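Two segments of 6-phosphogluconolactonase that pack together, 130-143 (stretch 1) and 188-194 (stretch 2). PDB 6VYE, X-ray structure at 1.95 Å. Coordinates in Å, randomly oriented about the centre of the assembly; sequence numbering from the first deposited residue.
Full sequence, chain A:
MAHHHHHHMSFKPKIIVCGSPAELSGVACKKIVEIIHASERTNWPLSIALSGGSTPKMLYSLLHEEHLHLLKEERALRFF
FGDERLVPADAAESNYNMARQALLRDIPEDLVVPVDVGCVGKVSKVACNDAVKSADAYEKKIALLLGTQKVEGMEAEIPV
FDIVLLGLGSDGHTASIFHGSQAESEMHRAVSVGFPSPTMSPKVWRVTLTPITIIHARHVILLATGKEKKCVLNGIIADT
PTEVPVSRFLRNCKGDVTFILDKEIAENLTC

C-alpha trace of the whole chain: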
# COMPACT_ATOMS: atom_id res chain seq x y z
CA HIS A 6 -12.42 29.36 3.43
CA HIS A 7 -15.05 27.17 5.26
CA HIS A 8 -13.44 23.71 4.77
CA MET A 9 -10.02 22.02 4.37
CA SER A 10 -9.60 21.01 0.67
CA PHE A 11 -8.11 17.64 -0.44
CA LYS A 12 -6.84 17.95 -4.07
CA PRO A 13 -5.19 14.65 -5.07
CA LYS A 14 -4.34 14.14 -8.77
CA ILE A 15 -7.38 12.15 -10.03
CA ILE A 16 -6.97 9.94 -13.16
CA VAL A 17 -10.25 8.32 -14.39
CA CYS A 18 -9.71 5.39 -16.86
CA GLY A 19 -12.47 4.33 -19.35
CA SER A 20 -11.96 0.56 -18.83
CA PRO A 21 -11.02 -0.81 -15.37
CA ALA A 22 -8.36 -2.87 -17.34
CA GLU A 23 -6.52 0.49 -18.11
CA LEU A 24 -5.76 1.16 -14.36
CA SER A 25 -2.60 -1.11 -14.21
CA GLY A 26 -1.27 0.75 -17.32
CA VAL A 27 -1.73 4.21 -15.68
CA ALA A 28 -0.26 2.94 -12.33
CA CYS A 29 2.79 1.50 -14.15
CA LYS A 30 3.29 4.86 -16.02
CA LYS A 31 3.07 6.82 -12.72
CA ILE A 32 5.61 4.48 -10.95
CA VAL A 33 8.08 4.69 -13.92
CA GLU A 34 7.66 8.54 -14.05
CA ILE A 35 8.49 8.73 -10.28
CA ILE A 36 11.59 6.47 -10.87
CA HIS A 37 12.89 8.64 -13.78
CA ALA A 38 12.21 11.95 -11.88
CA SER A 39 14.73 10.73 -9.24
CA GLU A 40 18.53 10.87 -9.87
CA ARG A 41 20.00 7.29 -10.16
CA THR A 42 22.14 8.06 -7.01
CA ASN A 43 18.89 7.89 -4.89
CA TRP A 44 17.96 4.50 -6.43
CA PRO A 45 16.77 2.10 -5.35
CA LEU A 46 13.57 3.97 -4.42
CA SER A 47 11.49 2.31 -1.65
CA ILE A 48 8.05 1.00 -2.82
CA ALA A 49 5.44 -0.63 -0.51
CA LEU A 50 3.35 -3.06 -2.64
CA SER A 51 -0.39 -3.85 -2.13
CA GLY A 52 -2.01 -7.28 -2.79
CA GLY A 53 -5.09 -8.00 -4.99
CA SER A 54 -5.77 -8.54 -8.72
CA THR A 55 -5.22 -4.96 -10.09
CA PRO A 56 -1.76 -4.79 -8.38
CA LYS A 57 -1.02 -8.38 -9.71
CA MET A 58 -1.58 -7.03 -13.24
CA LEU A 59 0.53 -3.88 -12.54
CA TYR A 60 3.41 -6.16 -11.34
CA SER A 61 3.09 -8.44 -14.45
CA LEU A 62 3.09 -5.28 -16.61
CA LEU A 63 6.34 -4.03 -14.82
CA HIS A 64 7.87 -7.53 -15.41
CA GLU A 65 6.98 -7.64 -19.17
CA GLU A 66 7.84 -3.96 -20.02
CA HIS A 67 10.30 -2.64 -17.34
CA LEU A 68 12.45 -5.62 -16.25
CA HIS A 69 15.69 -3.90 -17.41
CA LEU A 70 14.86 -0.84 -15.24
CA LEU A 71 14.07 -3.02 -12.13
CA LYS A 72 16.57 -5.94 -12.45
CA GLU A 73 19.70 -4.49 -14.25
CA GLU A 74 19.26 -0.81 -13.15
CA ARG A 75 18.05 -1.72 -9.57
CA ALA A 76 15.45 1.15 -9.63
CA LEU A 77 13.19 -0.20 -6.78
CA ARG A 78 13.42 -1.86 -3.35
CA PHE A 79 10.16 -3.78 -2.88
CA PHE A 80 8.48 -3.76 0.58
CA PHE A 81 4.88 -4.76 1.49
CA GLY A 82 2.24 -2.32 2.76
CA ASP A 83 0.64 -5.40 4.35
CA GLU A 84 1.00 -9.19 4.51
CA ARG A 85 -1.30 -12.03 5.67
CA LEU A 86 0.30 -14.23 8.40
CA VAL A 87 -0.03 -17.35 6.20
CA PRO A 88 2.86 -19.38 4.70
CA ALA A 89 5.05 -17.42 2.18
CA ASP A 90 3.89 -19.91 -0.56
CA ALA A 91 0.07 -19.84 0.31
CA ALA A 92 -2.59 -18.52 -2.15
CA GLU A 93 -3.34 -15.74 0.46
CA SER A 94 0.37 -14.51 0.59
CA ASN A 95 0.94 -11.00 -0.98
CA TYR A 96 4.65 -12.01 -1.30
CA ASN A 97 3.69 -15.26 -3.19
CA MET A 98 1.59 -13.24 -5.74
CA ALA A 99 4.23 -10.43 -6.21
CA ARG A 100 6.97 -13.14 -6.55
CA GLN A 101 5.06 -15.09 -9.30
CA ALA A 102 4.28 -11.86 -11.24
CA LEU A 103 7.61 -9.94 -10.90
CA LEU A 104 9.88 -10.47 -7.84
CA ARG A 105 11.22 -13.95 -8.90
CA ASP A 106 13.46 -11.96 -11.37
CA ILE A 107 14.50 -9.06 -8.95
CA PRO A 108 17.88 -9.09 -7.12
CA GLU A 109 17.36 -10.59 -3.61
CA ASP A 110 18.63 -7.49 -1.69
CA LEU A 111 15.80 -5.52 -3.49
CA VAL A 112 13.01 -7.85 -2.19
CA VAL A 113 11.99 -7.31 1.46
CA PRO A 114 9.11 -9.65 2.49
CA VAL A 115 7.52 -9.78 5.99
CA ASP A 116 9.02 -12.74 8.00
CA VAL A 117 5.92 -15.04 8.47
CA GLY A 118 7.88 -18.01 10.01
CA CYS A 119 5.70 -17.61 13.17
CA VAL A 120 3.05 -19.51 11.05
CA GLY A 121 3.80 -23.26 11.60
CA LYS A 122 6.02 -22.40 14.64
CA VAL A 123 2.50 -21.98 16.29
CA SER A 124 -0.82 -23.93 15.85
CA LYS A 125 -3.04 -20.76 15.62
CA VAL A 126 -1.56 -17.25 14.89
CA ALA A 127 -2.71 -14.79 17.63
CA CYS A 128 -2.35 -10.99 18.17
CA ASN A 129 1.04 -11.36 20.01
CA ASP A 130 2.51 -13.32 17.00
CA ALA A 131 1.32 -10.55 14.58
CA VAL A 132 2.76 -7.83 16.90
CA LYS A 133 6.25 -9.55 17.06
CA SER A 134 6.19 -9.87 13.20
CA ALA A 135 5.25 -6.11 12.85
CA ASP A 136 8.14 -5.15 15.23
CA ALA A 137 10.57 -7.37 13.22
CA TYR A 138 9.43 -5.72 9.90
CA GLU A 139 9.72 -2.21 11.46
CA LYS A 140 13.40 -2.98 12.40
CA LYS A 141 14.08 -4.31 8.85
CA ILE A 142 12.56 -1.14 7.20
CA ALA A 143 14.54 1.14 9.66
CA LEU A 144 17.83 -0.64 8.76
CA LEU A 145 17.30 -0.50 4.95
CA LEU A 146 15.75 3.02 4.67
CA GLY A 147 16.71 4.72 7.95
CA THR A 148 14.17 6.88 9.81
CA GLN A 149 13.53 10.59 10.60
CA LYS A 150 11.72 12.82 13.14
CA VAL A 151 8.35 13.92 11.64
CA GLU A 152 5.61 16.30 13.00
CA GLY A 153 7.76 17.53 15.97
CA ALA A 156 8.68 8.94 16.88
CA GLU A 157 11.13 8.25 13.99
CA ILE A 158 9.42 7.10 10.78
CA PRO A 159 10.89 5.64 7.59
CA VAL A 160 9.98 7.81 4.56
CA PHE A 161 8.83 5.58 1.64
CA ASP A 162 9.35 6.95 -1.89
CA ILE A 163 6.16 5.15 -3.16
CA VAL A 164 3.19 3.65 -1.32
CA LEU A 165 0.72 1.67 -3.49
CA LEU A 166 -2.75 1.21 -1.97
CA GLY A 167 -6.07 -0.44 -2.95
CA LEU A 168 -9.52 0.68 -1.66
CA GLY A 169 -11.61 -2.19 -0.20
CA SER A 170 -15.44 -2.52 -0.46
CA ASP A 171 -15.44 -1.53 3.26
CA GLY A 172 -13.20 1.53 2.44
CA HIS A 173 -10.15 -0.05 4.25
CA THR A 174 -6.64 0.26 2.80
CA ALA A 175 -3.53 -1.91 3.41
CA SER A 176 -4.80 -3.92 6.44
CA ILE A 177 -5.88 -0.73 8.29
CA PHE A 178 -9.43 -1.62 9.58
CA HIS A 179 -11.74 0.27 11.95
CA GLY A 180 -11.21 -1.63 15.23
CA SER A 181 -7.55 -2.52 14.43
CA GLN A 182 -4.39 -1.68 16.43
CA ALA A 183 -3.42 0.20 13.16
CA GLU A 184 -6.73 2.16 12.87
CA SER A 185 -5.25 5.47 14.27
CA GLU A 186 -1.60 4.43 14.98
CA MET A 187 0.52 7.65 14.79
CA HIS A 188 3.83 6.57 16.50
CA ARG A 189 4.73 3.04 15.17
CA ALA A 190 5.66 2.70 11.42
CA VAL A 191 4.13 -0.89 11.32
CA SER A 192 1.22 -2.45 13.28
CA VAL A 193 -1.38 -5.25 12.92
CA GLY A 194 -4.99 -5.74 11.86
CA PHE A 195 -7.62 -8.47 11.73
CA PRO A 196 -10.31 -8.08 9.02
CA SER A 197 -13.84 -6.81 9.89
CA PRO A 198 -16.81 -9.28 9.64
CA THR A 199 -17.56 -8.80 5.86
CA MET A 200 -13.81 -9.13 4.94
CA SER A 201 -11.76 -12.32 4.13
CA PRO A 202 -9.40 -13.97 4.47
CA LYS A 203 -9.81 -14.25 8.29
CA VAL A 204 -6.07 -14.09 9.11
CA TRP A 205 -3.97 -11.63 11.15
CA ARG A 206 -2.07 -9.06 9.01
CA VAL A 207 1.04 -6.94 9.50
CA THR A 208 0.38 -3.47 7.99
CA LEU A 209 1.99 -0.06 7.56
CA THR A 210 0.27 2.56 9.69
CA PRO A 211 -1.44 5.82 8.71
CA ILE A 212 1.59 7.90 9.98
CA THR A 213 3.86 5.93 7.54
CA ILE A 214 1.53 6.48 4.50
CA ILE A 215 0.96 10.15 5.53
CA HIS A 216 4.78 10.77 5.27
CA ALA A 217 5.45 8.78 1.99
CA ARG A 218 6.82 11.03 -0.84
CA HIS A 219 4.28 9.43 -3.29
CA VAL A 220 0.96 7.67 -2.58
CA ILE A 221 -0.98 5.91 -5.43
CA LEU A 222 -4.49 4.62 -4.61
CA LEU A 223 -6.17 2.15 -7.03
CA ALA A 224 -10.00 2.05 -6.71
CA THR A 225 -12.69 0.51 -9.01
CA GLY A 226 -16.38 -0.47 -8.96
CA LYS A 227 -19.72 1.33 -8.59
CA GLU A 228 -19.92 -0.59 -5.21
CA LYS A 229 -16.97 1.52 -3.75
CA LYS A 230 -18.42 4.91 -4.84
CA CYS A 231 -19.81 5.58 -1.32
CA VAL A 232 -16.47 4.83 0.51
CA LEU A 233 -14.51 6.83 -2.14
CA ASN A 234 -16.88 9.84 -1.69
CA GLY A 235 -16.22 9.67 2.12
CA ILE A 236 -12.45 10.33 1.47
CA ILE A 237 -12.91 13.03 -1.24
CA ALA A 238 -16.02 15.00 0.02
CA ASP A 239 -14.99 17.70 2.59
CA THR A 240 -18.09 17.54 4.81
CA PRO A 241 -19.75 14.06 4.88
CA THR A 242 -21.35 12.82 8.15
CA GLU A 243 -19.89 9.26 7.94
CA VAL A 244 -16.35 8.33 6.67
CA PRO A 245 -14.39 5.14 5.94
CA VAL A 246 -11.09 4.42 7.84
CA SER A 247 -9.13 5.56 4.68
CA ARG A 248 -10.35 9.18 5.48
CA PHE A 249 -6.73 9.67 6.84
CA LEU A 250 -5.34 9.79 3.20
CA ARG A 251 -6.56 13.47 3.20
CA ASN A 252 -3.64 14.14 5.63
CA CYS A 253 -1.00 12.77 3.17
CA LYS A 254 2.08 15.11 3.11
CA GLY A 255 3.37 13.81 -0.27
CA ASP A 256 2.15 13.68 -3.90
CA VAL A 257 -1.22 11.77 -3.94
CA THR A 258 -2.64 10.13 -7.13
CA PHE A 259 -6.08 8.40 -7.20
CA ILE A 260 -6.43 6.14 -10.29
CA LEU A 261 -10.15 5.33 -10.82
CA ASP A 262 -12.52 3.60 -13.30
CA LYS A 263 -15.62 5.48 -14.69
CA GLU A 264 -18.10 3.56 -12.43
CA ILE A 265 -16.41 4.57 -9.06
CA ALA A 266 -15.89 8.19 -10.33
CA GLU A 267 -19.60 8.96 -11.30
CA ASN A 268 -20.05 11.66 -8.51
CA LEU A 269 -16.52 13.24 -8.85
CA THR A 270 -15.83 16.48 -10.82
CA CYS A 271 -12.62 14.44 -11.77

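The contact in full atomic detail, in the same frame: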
# COMPACT_ATOMS: atom_id res chain seq x y z
N ASP A 130 1.71 -12.83 18.16
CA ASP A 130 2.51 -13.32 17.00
C ASP A 130 2.58 -12.23 15.93
O ASP A 130 3.68 -11.96 15.42
CB ASP A 130 1.88 -14.55 16.35
CG ASP A 130 1.84 -15.77 17.27
OD1 ASP A 130 2.90 -16.18 17.74
OD2 ASP A 130 0.73 -16.28 17.50
N ALA A 131 1.43 -11.65 15.56
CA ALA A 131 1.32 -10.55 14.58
C ALA A 131 2.16 -9.37 15.07
O ALA A 131 2.91 -8.80 14.26
CB ALA A 131 -0.13 -10.18 14.40
N VAL A 132 2.04 -9.00 16.35
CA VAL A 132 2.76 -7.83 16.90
C VAL A 132 4.28 -8.06 16.83
O VAL A 132 5.00 -7.11 16.49
CB VAL A 132 2.26 -7.48 18.31
CG1 VAL A 132 3.18 -6.49 19.01
CG2 VAL A 132 0.85 -6.93 18.29
N LYS A 133 4.78 -9.27 17.09
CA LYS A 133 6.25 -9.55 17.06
C LYS A 133 6.73 -9.49 15.60
O LYS A 133 7.86 -9.02 15.36
CB LYS A 133 6.59 -10.88 17.74
CG LYS A 133 6.54 -10.81 19.27
CD LYS A 133 6.53 -12.14 19.98
CE LYS A 133 7.73 -12.99 19.64
NZ LYS A 133 7.73 -14.23 20.46
N SER A 134 5.91 -9.94 14.66
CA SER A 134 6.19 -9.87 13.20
C SER A 134 6.22 -8.40 12.72
O SER A 134 7.15 -8.04 11.97
CB SER A 134 5.20 -10.70 12.46
OG SER A 134 5.51 -10.70 11.08
N ALA A 135 5.30 -7.56 13.17
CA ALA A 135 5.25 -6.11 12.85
C ALA A 135 6.51 -5.42 13.37
O ALA A 135 7.08 -4.60 12.62
CB ALA A 135 4.01 -5.47 13.44
N ASP A 136 6.93 -5.74 14.60
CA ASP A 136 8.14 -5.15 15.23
C ASP A 136 9.38 -5.58 14.43
O ASP A 136 10.30 -4.75 14.26
CB ASP A 136 8.29 -5.52 16.70
CG ASP A 136 7.17 -5.02 17.62
OD1 ASP A 136 6.38 -4.14 17.20
OD2 ASP A 136 7.11 -5.52 18.78
N ALA A 137 9.42 -6.83 13.99
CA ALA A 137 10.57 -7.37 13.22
C ALA A 137 10.62 -6.65 11.86
O ALA A 137 11.73 -6.23 11.48
CB ALA A 137 10.46 -8.86 13.06
N TYR A 138 9.47 -6.41 11.21
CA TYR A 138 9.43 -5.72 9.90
C TYR A 138 9.80 -4.26 10.09
O TYR A 138 10.58 -3.73 9.28
CB TYR A 138 8.09 -5.93 9.20
CG TYR A 138 8.13 -5.71 7.72
CD1 TYR A 138 9.02 -6.42 6.94
CD2 TYR A 138 7.24 -4.87 7.09
CE1 TYR A 138 9.06 -6.26 5.56
CE2 TYR A 138 7.26 -4.70 5.71
CZ TYR A 138 8.18 -5.39 4.95
OH TYR A 138 8.23 -5.24 3.59
N GLU A 139 9.31 -3.60 11.13
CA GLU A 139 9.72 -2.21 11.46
C GLU A 139 11.25 -2.10 11.54
O GLU A 139 11.82 -1.14 10.93
CB GLU A 139 9.06 -1.73 12.75
CG GLU A 139 9.17 -0.23 12.95
CD GLU A 139 8.02 0.45 13.71
OE1 GLU A 139 6.92 -0.16 13.87
OE2 GLU A 139 8.21 1.60 14.12
N LYS A 140 11.92 -3.03 12.22
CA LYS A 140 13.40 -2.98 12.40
C LYS A 140 14.07 -3.15 11.03
O LYS A 140 15.02 -2.44 10.73
CB LYS A 140 13.89 -4.04 13.40
CG LYS A 140 13.39 -3.88 14.83
CD LYS A 140 13.55 -5.20 15.64
CE LYS A 140 12.53 -5.40 16.76
NZ LYS A 140 11.96 -6.78 16.77
N LYS A 141 13.53 -4.03 10.19
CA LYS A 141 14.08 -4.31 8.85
C LYS A 141 13.97 -3.03 8.01
O LYS A 141 14.98 -2.61 7.45
CB LYS A 141 13.32 -5.51 8.26
CG LYS A 141 14.02 -6.23 7.13
CD LYS A 141 13.24 -7.38 6.54
CE LYS A 141 13.47 -8.71 7.21
NZ LYS A 141 12.42 -9.67 6.79
N ILE A 142 12.80 -2.38 7.99
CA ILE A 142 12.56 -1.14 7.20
C ILE A 142 13.53 -0.05 7.70
O ILE A 142 14.07 0.68 6.86
CB ILE A 142 11.10 -0.66 7.28
CG1 ILE A 142 10.10 -1.68 6.72
CG2 ILE A 142 10.97 0.69 6.59
CD1 ILE A 142 8.64 -1.33 6.97
N ALA A 143 13.69 0.09 9.03
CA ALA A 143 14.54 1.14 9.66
C ALA A 143 15.99 0.94 9.21
O ALA A 143 16.65 1.92 8.82
CB ALA A 143 14.39 1.11 11.17
N HIS A 188 2.42 6.62 16.01
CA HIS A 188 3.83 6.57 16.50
C HIS A 188 4.61 5.44 15.82
O HIS A 188 5.66 5.76 15.22
CB HIS A 188 3.82 6.63 18.04
CG HIS A 188 3.27 7.96 18.47
ND1 HIS A 188 4.02 9.13 18.35
CD2 HIS A 188 2.04 8.33 18.88
CE1 HIS A 188 3.28 10.16 18.74
NE2 HIS A 188 2.06 9.69 19.07
N ARG A 189 4.08 4.22 15.80
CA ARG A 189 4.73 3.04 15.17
C ARG A 189 4.62 3.13 13.64
O ARG A 189 3.57 3.57 13.13
CB ARG A 189 4.05 1.74 15.63
CG ARG A 189 3.88 1.52 17.13
CD ARG A 189 5.09 1.78 17.99
NE ARG A 189 6.35 1.52 17.32
CZ ARG A 189 7.52 2.05 17.68
NH1 ARG A 189 7.61 2.85 18.74
NH2 ARG A 189 8.62 1.78 16.99
N ALA A 190 5.65 2.71 12.90
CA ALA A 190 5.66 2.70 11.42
C ALA A 190 4.83 1.52 10.90
O ALA A 190 4.32 1.62 9.77
CB ALA A 190 7.07 2.60 10.92
N VAL A 191 4.76 0.42 11.67
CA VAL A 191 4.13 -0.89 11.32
C VAL A 191 3.28 -1.35 12.52
O VAL A 191 3.67 -1.14 13.66
CB VAL A 191 5.18 -1.97 11.00
CG1 VAL A 191 4.52 -3.16 10.32
CG2 VAL A 191 6.35 -1.43 10.19
N SER A 192 2.13 -1.93 12.25
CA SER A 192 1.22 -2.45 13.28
C SER A 192 0.49 -3.67 12.72
O SER A 192 1.02 -4.33 11.79
CB SER A 192 0.28 -1.35 13.72
OG SER A 192 -0.43 -1.75 14.87
N VAL A 193 -0.70 -3.96 13.24
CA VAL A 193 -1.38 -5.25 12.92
C VAL A 193 -2.86 -4.95 12.73
O VAL A 193 -3.33 -3.90 13.18
CB VAL A 193 -1.13 -6.30 14.00
CG1 VAL A 193 0.34 -6.62 14.17
CG2 VAL A 193 -1.73 -5.89 15.33
N GLY A 194 -3.55 -5.86 12.08
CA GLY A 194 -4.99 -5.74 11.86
C GLY A 194 -5.56 -7.09 11.56
O GLY A 194 -4.85 -7.94 10.95

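Stretch 1 is helical throughout, and the 191-194 strand of stretch 2 runs nearly antiparallel to it: the N-to-C directions differ by 154° and the axes approach to 7.2 Å. Together the two segments bury 440 Å²; the contacts come from a few residues along one side of the helix.

That face begins at A131, whose CA-to-CB bond points toward the strand. Its CB lies 3.6 Å from V193 CG1, and its O is 3.4 Å from the same methyl. A131 O already accepts the helical hydrogen bond from A135 N (2.9 Å), so V193 packs against a backbone whose polar group is satisfied. V132 is directed sideways and adds a looser apolar contact, its CG2 4.1 Å from V193 CG2. K133 points away and makes no contact, in keeping with its exposed position.

One turn on, A135 marks the tightest backbone register, with its CA 5.5 Å from S192 CA. The methyl suits so narrow a gap: A135 CB lies 3.9 Å from V191 CG1, 3.9 Å from V193 CG1 and 3.6 Å from S192 O. It thus sits among two valine side chains and the strand backbone. The valines both point toward the helix, while S192 between them points away, the alternation expected of an extended strand. V191 has chi1 in the t well and V193 in the m well.

Y138 is buried but directed sideways, and contributes little here; its OH is hydrogen-bonded elsewhere in the structure.

E139 provides the polar anchor and has the largest covered area of any residue in the contact, 98 Å². With chi1 at -166° (t) and chi2 at 149°, between wells, its carboxylate reaches the start of the strand and the loop before it. A190 N donates to E139 OE2 at 3.0 Å with a nearly straight N-H...O angle of 172°; V191 N donates to E139 OE1 at 3.1 Å and 145°. Two successive backbone amides are therefore met by one carboxylate. R189 NH2 also donates to E139 OE2, at 2.9 Å and 131°, in a salt bridge that adds charge pairing. Glutamate fits this position because it offers two acceptors and a negative charge, while its aliphatic part still packs, E139 CB lying 3.7 Å from V191 CG2.

The face ends at I142, which points toward stretch 2 and places CD1 4.0 Å from V191 CG2, extending the apolar surface beside that valine by one further turn.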